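Local coordinates for ribosomal RNA processing protein 6 (Trypanosoma brucei brucei, PDB 4NLC) that probably trims RNA from its 3' end as the exosome-associated 3'-5' exoribonuclease of the RRP6 family, acting in ribosomal RNA processing, at residues A[127-132]-A[159-164]. The protein carries 1 engineered substitution. Numbering follows the deposited sequence.
Sequences KVRANM and QKDFGL
Met132 lies alongside the ring of Phe162, both side chains pointing the same way. Its CG sits over one ring face toward the rim, a CH-pi contact 3.9 Å from the ring centroid, and Met132 CB comes to 3.4 Å from Phe162 CD1. Bends at chi2 (-61°) and chi3 fold the thioether back above the ring, where SD makes an oblique Met-aromatic contact, 5.1 Å from the centroid; a long, unbranched and flexible residue suits such a place. The opposite ring face is covered by Asp161 CB, so the phenyl, a flat apolar plate, is sandwiched between Met132 CG and Asp161 CB. Leu164 extends the apolar patch, its branched aliphatic end filling in beside the methionine with CD1 4.4 Å from Met132 CB.

Beside this buried layer runs a polar one. Arg129 reaches across with CG anti to its backbone N (chi1 -176°) and the chain extended to NE, long enough for NH1 to meet Asp161 OD1 at 2.8 Å in a nearly straight salt bridge. The bond lies close to the guanidinium plane but comes to the carboxylate from above its plane, the two planes being 72° apart. One water links Arg129 NH2 to the same OD1, while Thr109 OG1 hydrogen-bonds to Asp161 OD2, which limits rotation of the carboxylate. A second water donates to both Arg129 O and Asp161 O, tying the backbones together. Gly163 is the first residue to leave helical angles, its positive phi readily adopted by glycine.

The contact joins the 3-10 segment starting at Arg129, after strand 120-123, to the C-terminal end of helix 152-162, a loop-to-helix contact beside strand 108-115 of the mixed sheet in the RNase H-like exonuclease domain.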
loop_
_atom_site.group_PDB
_atom_site.type_symbol
_atom_site.label_atom_id
_atom_site.label_comp_id
_atom_site.label_asym_id
_atom_site.label_seq_id
_atom_site.Cartn_x
_atom_site.Cartn_y
_atom_site.Cartn_z
ATOM N N LYS A 127 -5.658 -1.204 14.792
ATOM C CA LYS A 127 -5.777 -1.612 16.184
ATOM C C LYS A 127 -4.670 -2.575 16.594
ATOM O O LYS A 127 -4.221 -2.497 17.731
ATOM C CB LYS A 127 -7.172 -2.201 16.469
ATOM C CG LYS A 127 -7.497 -2.186 17.950
ATOM C CD LYS A 127 -8.897 -1.721 18.262
ATOM C CE LYS A 127 -9.181 -1.850 19.737
ATOM N NZ LYS A 127 -8.187 -1.109 20.567
ATOM N N VAL A 128 -4.215 -3.464 15.692
ATOM C CA VAL A 128 -3.136 -4.413 16.050
ATOM C C VAL A 128 -1.842 -4.129 15.243
ATOM O O VAL A 128 -0.994 -5.017 15.107
ATOM C CB VAL A 128 -3.572 -5.921 16.022
ATOM C CG1 VAL A 128 -4.731 -6.166 16.982
ATOM C CG2 VAL A 128 -3.931 -6.395 14.624
ATOM N N ARG A 129 -1.659 -2.851 14.791
ATOM C CA ARG A 129 -0.480 -2.389 14.049
ATOM C C ARG A 129 0.820 -2.866 14.660
ATOM O O ARG A 129 1.644 -3.442 13.950
ATOM C CB ARG A 129 -0.456 -0.854 13.924
ATOM C CG ARG A 129 0.713 -0.325 13.082
ATOM C CD ARG A 129 0.669 1.189 13.040
ATOM N NE ARG A 129 1.915 1.794 12.568
ATOM C CZ ARG A 129 2.223 1.962 11.285
ATOM N NH1 ARG A 129 1.378 1.571 10.334
ATOM N NH2 ARG A 129 3.370 2.526 10.942
ATOM N N ALA A 130 0.986 -2.642 15.981
ATOM C CA ALA A 130 2.184 -2.977 16.755
ATOM C C ALA A 130 2.432 -4.485 16.882
ATOM O O ALA A 130 3.541 -4.886 17.222
ATOM C CB ALA A 130 2.082 -2.364 18.147
ATOM N N ASN A 131 1.405 -5.316 16.602
ATOM C CA ASN A 131 1.463 -6.771 16.768
ATOM C C ASN A 131 1.477 -7.565 15.474
ATOM O O ASN A 131 1.487 -8.799 15.521
ATOM C CB ASN A 131 0.253 -7.210 17.626
ATOM C CG ASN A 131 -0.004 -6.272 18.784
ATOM O OD1 ASN A 131 -0.922 -5.444 18.770
ATOM N ND2 ASN A 131 0.873 -6.300 19.752
ATOM N N MET A 132 1.438 -6.885 14.325
ATOM C CA MET A 132 1.363 -7.560 13.023
ATOM C C MET A 132 2.579 -8.463 12.722
ATOM O O MET A 132 2.449 -9.418 11.957
ATOM C CB MET A 132 1.107 -6.558 11.896
ATOM C CG MET A 132 -0.302 -5.986 11.897
ATOM S SD MET A 132 -1.587 -7.230 11.675
ATOM C CE MET A 132 -1.429 -7.532 9.912
ATOM N N GLN A 159 6.049 -4.192 4.298
ATOM C CA GLN A 159 7.371 -3.839 4.786
ATOM C C GLN A 159 7.325 -2.556 5.594
ATOM O O GLN A 159 7.697 -2.548 6.759
ATOM C CB GLN A 159 8.387 -3.740 3.633
ATOM C CG GLN A 159 8.567 -5.050 2.881
ATOM C CD GLN A 159 9.503 -4.909 1.710
ATOM O OE1 GLN A 159 10.392 -4.050 1.689
ATOM N NE2 GLN A 159 9.362 -5.793 0.733
ATOM N N LYS A 160 6.877 -1.480 4.972
ATOM C CA LYS A 160 6.768 -0.157 5.584
ATOM C C LYS A 160 6.092 -0.200 6.947
ATOM O O LYS A 160 6.616 0.350 7.919
ATOM C CB LYS A 160 5.977 0.770 4.626
ATOM C CG LYS A 160 5.451 2.090 5.230
ATOM C CD LYS A 160 4.595 2.898 4.211
ATOM C CE LYS A 160 3.208 2.310 3.868
ATOM N NZ LYS A 160 2.573 3.020 2.713
ATOM N N ASP A 161 4.926 -0.856 7.014
ATOM C CA ASP A 161 4.093 -0.839 8.206
ATOM C C ASP A 161 4.376 -1.904 9.219
ATOM O O ASP A 161 4.147 -1.659 10.398
ATOM C CB ASP A 161 2.614 -0.882 7.804
ATOM C CG ASP A 161 2.158 0.393 7.103
ATOM O OD1 ASP A 161 2.301 1.474 7.700
ATOM O OD2 ASP A 161 1.632 0.299 5.955
ATOM N N PHE A 162 4.764 -3.108 8.787
ATOM C CA PHE A 162 4.861 -4.228 9.729
ATOM C C PHE A 162 6.128 -5.093 9.699
ATOM O O PHE A 162 6.161 -6.112 10.393
ATOM C CB PHE A 162 3.643 -5.162 9.501
ATOM C CG PHE A 162 2.322 -4.506 9.155
ATOM C CD1 PHE A 162 1.667 -3.689 10.080
ATOM C CD2 PHE A 162 1.683 -4.786 7.949
ATOM C CE1 PHE A 162 0.425 -3.112 9.775
ATOM C CE2 PHE A 162 0.443 -4.209 7.645
ATOM C CZ PHE A 162 -0.182 -3.383 8.562
ATOM N N GLY A 163 7.097 -4.762 8.850
ATOM C CA GLY A 163 8.282 -5.600 8.666
ATOM C C GLY A 163 7.910 -7.016 8.234
ATOM O O GLY A 163 8.564 -7.981 8.646
ATOM N N LEU A 164 6.844 -7.149 7.383
ATOM C CA LEU A 164 6.361 -8.423 6.837
ATOM C C LEU A 164 6.828 -8.657 5.395
ATOM O O LEU A 164 6.785 -7.751 4.557
ATOM C CB LEU A 164 4.823 -8.586 6.982
ATOM C CG LEU A 164 4.300 -8.727 8.418
ATOM C CD1 LEU A 164 2.772 -8.708 8.475
ATOM C CD2 LEU A 164 4.811 -9.987 9.057
HETATM O O HOH W 1 4.164 -2.447 13.114
HETATM O O HOH W 2 3.849 3.620 8.271
#